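Local coordinates for protein carboxylesterase (Ferroplasma acidiphilum, PDB 3WJ2) that probably hydrolyses carboxylic ester bonds as an alpha/beta-hydrolase-fold carboxylesterase of an acid-loving archaeon, at residues D55-A67 with F127-K139. Sequence-based numbering, arbitrary orientation.
Sequences DYKIKLDGRTLNA and FNDAYDSFHYIAK
D129 OD1 lies nearly in the plane of the R63 guanidinium, gripped side-on by NE at 2.8 Å and NH1 at 3.0 Å. The contact joins the beta hairpin at the edge of the alpha/beta-hydrolase sheet to helix 125-139. Arginine suits the hairpin end because its flat, multi-donor head can serve two acidic residues about one helical turn apart: NH1 also reaches D132 OD2 at 2.8 Å, with the guanidinium and that carboxylate turned 67° against each other. R63 NH2 donates to the carbonyl O of D61 in the type II turn, and a water bridges NH2 and D132 OD2; together these bonds would hold the head's rotation. The bend at chi2 (-77°) turns the head toward D129 and D132, and L60 CD1 covers one face. A leucine in place of R63 would probably leave D132 without its charged mate, D129 OD1 without these two donors, though D129 OD2 keeps its salt bridge to R116, and the D61 carbonyl without this donor. L65 lies alongside D129, its methyls against the side chain. Further along the helix, L60 CD2 and I58 CG2 pack on Y136. Chi1 of -179° extends the Y136 ring out to strand 55-60; tyrosine suits because one face takes I58 CG2 in a CH-pi contact while the phenol OH accepts a weak hydrogen bond from K59 N at 3.2 Å.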
loop_
_atom_site.group_PDB
_atom_site.type_symbol
_atom_site.label_atom_id
_atom_site.label_comp_id
_atom_site.label_asym_id
_atom_site.label_seq_id
_atom_site.Cartn_x
_atom_site.Cartn_y
_atom_site.Cartn_z
ATOM N N ASP B 55 -37.765 24.275 8.393
ATOM C CA ASP B 55 -37.954 22.973 9.058
ATOM C C ASP B 55 -39.231 22.286 8.611
ATOM O O ASP B 55 -40.316 22.948 8.450
ATOM C CB ASP B 55 -38.000 23.220 10.547
ATOM C CG ASP B 55 -36.609 23.359 11.130
ATOM O OD1 ASP B 55 -35.739 22.995 10.374
ATOM O OD2 ASP B 55 -36.421 23.766 12.275
ATOM N N TYR B 56 -39.150 20.959 8.352
ATOM C CA TYR B 56 -40.290 20.137 7.893
ATOM C C TYR B 56 -40.470 18.914 8.746
ATOM O O TYR B 56 -39.534 18.461 9.413
ATOM C CB TYR B 56 -40.125 19.647 6.455
ATOM C CG TYR B 56 -40.193 20.661 5.424
ATOM C CD1 TYR B 56 -41.420 20.980 4.819
ATOM C CD2 TYR B 56 -39.036 21.310 4.991
ATOM C CE1 TYR B 56 -41.493 21.929 3.831
ATOM C CE2 TYR B 56 -39.096 22.248 3.970
ATOM C CZ TYR B 56 -40.330 22.561 3.410
ATOM O OH TYR B 56 -40.413 23.502 2.406
ATOM N N LYS B 57 -41.701 18.401 8.760
ATOM C CA LYS B 57 -41.968 17.043 9.317
ATOM C C LYS B 57 -42.199 16.140 8.131
ATOM O O LYS B 57 -43.027 16.422 7.278
ATOM C CB LYS B 57 -43.121 17.109 10.302
ATOM C CG LYS B 57 -42.840 17.857 11.608
ATOM C CD LYS B 57 -41.907 17.118 12.555
ATOM C CE LYS B 57 -41.980 17.779 13.941
ATOM N NZ LYS B 57 -40.969 17.235 14.952
ATOM N N ILE B 58 -41.461 15.047 8.026
ATOM C CA ILE B 58 -41.624 14.087 6.925
ATOM C C ILE B 58 -42.497 13.002 7.506
ATOM O O ILE B 58 -42.060 12.228 8.333
ATOM C CB ILE B 58 -40.191 13.453 6.513
ATOM C CG1 ILE B 58 -39.180 14.553 6.143
ATOM C CG2 ILE B 58 -40.294 12.522 5.297
ATOM C CD1 ILE B 58 -39.689 15.558 5.186
ATOM N N LYS B 59 -43.735 12.973 7.062
ATOM C CA LYS B 59 -44.768 12.088 7.664
ATOM C C LYS B 59 -44.791 10.724 7.001
ATOM O O LYS B 59 -45.555 10.478 6.075
ATOM C CB LYS B 59 -46.150 12.791 7.570
ATOM C CG LYS B 59 -47.099 12.116 8.530
ATOM C CD LYS B 59 -48.566 12.469 8.218
ATOM C CE LYS B 59 -49.448 11.793 9.280
ATOM N NZ LYS B 59 -48.718 10.596 9.944
ATOM N N LEU B 60 -43.851 9.847 7.395
ATOM C CA LEU B 60 -43.756 8.539 6.768
ATOM C C LEU B 60 -44.785 7.581 7.465
ATOM O O LEU B 60 -45.444 7.975 8.445
ATOM C CB LEU B 60 -42.335 7.988 7.055
ATOM C CG LEU B 60 -41.238 8.891 6.433
ATOM C CD1 LEU B 60 -39.910 8.261 6.680
ATOM C CD2 LEU B 60 -41.459 8.940 4.891
ATOM N N ASP B 61 -44.907 6.391 6.934
ATOM C CA ASP B 61 -45.803 5.385 7.558
ATOM C C ASP B 61 -45.298 4.938 8.910
ATOM O O ASP B 61 -44.182 4.392 9.019
ATOM C CB ASP B 61 -46.046 4.195 6.581
ATOM C CG ASP B 61 -46.743 4.649 5.248
ATOM O OD1 ASP B 61 -47.250 5.866 5.220
ATOM O OD2 ASP B 61 -46.761 3.793 4.320
ATOM N N GLY B 62 -46.069 5.216 9.979
ATOM C CA GLY B 62 -45.595 4.732 11.282
ATOM C C GLY B 62 -44.634 5.610 12.051
ATOM O O GLY B 62 -44.314 5.262 13.182
ATOM N N ARG B 63 -44.077 6.705 11.459
ATOM C CA ARG B 63 -43.145 7.541 12.168
ATOM C C ARG B 63 -42.975 8.819 11.371
ATOM O O ARG B 63 -43.138 8.810 10.184
ATOM C CB ARG B 63 -41.747 6.827 12.367
ATOM C CG ARG B 63 -40.843 6.750 11.106
ATOM C CD ARG B 63 -41.337 5.625 10.148
ATOM N NE ARG B 63 -40.296 5.361 9.141
ATOM C CZ ARG B 63 -40.470 4.718 7.986
ATOM N NH1 ARG B 63 -39.393 4.435 7.214
ATOM N NH2 ARG B 63 -41.709 4.317 7.564
ATOM N N THR B 64 -42.671 9.898 12.090
ATOM C CA THR B 64 -42.405 11.191 11.454
ATOM C C THR B 64 -40.930 11.564 11.743
ATOM O O THR B 64 -40.424 11.351 12.865
ATOM C CB THR B 64 -43.344 12.223 12.127
ATOM O OG1 THR B 64 -44.694 11.832 11.793
ATOM C CG2 THR B 64 -43.035 13.599 11.643
ATOM N N LEU B 65 -40.252 12.070 10.697
ATOM C CA LEU B 65 -38.858 12.467 10.859
ATOM C C LEU B 65 -38.792 13.996 10.779
ATOM O O LEU B 65 -39.490 14.615 9.927
ATOM C CB LEU B 65 -38.037 11.988 9.652
ATOM C CG LEU B 65 -38.213 10.466 9.437
ATOM C CD1 LEU B 65 -37.267 10.049 8.257
ATOM C CD2 LEU B 65 -37.896 9.545 10.627
ATOM N N ASN B 66 -37.855 14.543 11.520
ATOM C CA ASN B 66 -37.506 15.951 11.277
ATOM C C ASN B 66 -36.667 16.082 10.011
ATOM O O ASN B 66 -35.838 15.195 9.692
ATOM C CB ASN B 66 -36.710 16.576 12.415
ATOM C CG ASN B 66 -37.497 16.724 13.696
ATOM O OD1 ASN B 66 -36.973 16.548 14.832
ATOM N ND2 ASN B 66 -38.713 17.091 13.544
ATOM N N ALA B 67 -36.829 17.192 9.274
ATOM C CA ALA B 67 -35.946 17.552 8.118
ATOM C C ALA B 67 -35.721 19.035 8.087
ATOM O O ALA B 67 -36.653 19.799 8.443
ATOM C CB ALA B 67 -36.492 17.117 6.851
ATOM N N PHE B 127 -32.319 2.621 7.599
ATOM C CA PHE B 127 -32.337 2.372 6.152
ATOM C C PHE B 127 -33.730 2.660 5.549
ATOM O O PHE B 127 -33.848 3.286 4.492
ATOM C CB PHE B 127 -31.917 0.883 5.904
ATOM C CG PHE B 127 -32.183 0.469 4.501
ATOM C CD1 PHE B 127 -31.418 0.924 3.428
ATOM C CD2 PHE B 127 -33.353 -0.290 4.253
ATOM C CE1 PHE B 127 -31.763 0.567 2.098
ATOM C CE2 PHE B 127 -33.712 -0.618 2.919
ATOM C CZ PHE B 127 -32.923 -0.184 1.835
ATOM N N ASN B 128 -34.795 2.112 6.173
ATOM C CA ASN B 128 -36.131 2.371 5.702
ATOM C C ASN B 128 -36.468 3.871 5.779
ATOM O O ASN B 128 -37.166 4.374 4.910
ATOM C CB ASN B 128 -37.135 1.566 6.555
ATOM C CG ASN B 128 -37.113 0.060 6.229
ATOM O OD1 ASN B 128 -36.632 -0.383 5.133
ATOM N ND2 ASN B 128 -37.642 -0.744 7.187
ATOM N N ASP B 129 -35.940 4.567 6.799
ATOM C CA ASP B 129 -36.137 5.992 6.870
ATOM C C ASP B 129 -35.507 6.711 5.660
ATOM O O ASP B 129 -36.080 7.665 5.090
ATOM C CB ASP B 129 -35.577 6.537 8.168
ATOM C CG ASP B 129 -36.336 6.106 9.363
ATOM O OD1 ASP B 129 -37.457 5.535 9.239
ATOM O OD2 ASP B 129 -35.834 6.300 10.493
ATOM N N ALA B 130 -34.299 6.338 5.307
ATOM C CA ALA B 130 -33.588 6.913 4.153
ATOM C C ALA B 130 -34.336 6.621 2.833
ATOM O O ALA B 130 -34.661 7.538 2.067
ATOM C CB ALA B 130 -32.068 6.440 4.169
ATOM N N TYR B 131 -34.685 5.334 2.600
ATOM C CA TYR B 131 -35.381 4.986 1.379
ATOM C C TYR B 131 -36.758 5.574 1.289
ATOM O O TYR B 131 -37.116 6.192 0.245
ATOM C CB TYR B 131 -35.497 3.485 1.357
ATOM C CG TYR B 131 -36.277 2.935 0.144
ATOM C CD1 TYR B 131 -35.622 2.696 -1.059
ATOM C CD2 TYR B 131 -37.659 2.618 0.255
ATOM C CE1 TYR B 131 -36.302 2.137 -2.163
ATOM C CE2 TYR B 131 -38.356 2.028 -0.863
ATOM C CZ TYR B 131 -37.651 1.823 -2.036
ATOM O OH TYR B 131 -38.267 1.254 -3.169
ATOM N N ASP B 132 -37.488 5.480 2.400
ATOM C CA ASP B 132 -38.849 6.046 2.420
ATOM C C ASP B 132 -38.828 7.564 2.322
ATOM O O ASP B 132 -39.712 8.126 1.615
ATOM C CB ASP B 132 -39.612 5.586 3.661
ATOM C CG ASP B 132 -39.959 4.107 3.615
ATOM O OD1 ASP B 132 -39.991 3.422 2.528
ATOM O OD2 ASP B 132 -40.272 3.588 4.702
ATOM N N SER B 133 -37.835 8.262 2.949
ATOM C CA SER B 133 -37.864 9.717 2.859
ATOM C C SER B 133 -37.566 10.184 1.439
ATOM O O SER B 133 -38.082 11.190 0.983
ATOM C CB SER B 133 -36.961 10.449 3.917
ATOM O OG SER B 133 -35.596 10.026 3.730
ATOM N N PHE B 134 -36.648 9.451 0.700
ATOM C CA PHE B 134 -36.345 9.800 -0.656
ATOM C C PHE B 134 -37.645 9.709 -1.477
ATOM O O PHE B 134 -37.938 10.635 -2.216
ATOM C CB PHE B 134 -35.215 8.869 -1.215
ATOM C CG PHE B 134 -35.131 8.976 -2.724
ATOM C CD1 PHE B 134 -34.701 10.169 -3.320
ATOM C CD2 PHE B 134 -35.650 7.938 -3.540
ATOM C CE1 PHE B 134 -34.705 10.330 -4.741
ATOM C CE2 PHE B 134 -35.657 8.137 -4.944
ATOM C CZ PHE B 134 -35.229 9.324 -5.507
ATOM N N HIS B 135 -38.323 8.578 -1.304
ATOM C CA HIS B 135 -39.538 8.427 -2.137
ATOM C C HIS B 135 -40.605 9.388 -1.731
ATOM O O HIS B 135 -41.345 9.920 -2.617
ATOM C CB HIS B 135 -39.987 6.961 -2.151
ATOM C CG HIS B 135 -39.151 6.100 -3.045
ATOM N ND1 HIS B 135 -39.157 6.203 -4.428
ATOM C CD2 HIS B 135 -38.170 5.220 -2.737
ATOM C CE1 HIS B 135 -38.277 5.346 -4.922
ATOM N NE2 HIS B 135 -37.677 4.717 -3.917
ATOM N N TYR B 136 -40.722 9.698 -0.451
ATOM C CA TYR B 136 -41.726 10.701 0.004
ATOM C C TYR B 136 -41.471 12.065 -0.615
ATOM O O TYR B 136 -42.421 12.701 -1.181
ATOM C CB TYR B 136 -41.701 10.742 1.514
ATOM C CG TYR B 136 -42.673 11.704 2.201
ATOM C CD1 TYR B 136 -43.763 11.249 2.895
ATOM C CD2 TYR B 136 -42.322 13.044 2.314
ATOM C CE1 TYR B 136 -44.566 12.168 3.617
ATOM C CE2 TYR B 136 -43.091 13.941 3.022
ATOM C CZ TYR B 136 -44.218 13.489 3.671
ATOM O OH TYR B 136 -44.975 14.432 4.445
ATOM N N ILE B 137 -40.229 12.549 -0.510
ATOM C CA ILE B 137 -39.916 13.841 -1.081
ATOM C C ILE B 137 -40.002 13.846 -2.585
ATOM O O ILE B 137 -40.477 14.841 -3.178
ATOM C CB ILE B 137 -38.560 14.374 -0.553
ATOM C CG1 ILE B 137 -38.717 14.550 0.956
ATOM C CG2 ILE B 137 -38.248 15.754 -1.185
ATOM C CD1 ILE B 137 -37.346 14.563 1.749
ATOM N N ALA B 138 -39.613 12.783 -3.240
ATOM C CA ALA B 138 -39.717 12.708 -4.696
ATOM C C ALA B 138 -41.213 12.780 -5.132
ATOM O O ALA B 138 -41.544 13.486 -6.120
ATOM C CB ALA B 138 -39.088 11.515 -5.267
ATOM N N LYS B 139 -42.085 12.091 -4.406
ATOM C CA LYS B 139 -43.517 12.185 -4.778
ATOM C C LYS B 139 -44.052 13.535 -4.526
ATOM O O LYS B 139 -44.868 14.007 -5.323
ATOM C CB LYS B 139 -44.351 11.206 -4.014
ATOM C CG LYS B 139 -44.117 9.798 -4.453
ATOM C CD LYS B 139 -44.852 8.766 -3.490
ATOM C CE LYS B 139 -45.300 9.318 -2.091
ATOM N NZ LYS B 139 -45.600 8.177 -1.135
HETATM O O HOH W 1 -42.722 2.538 5.320
#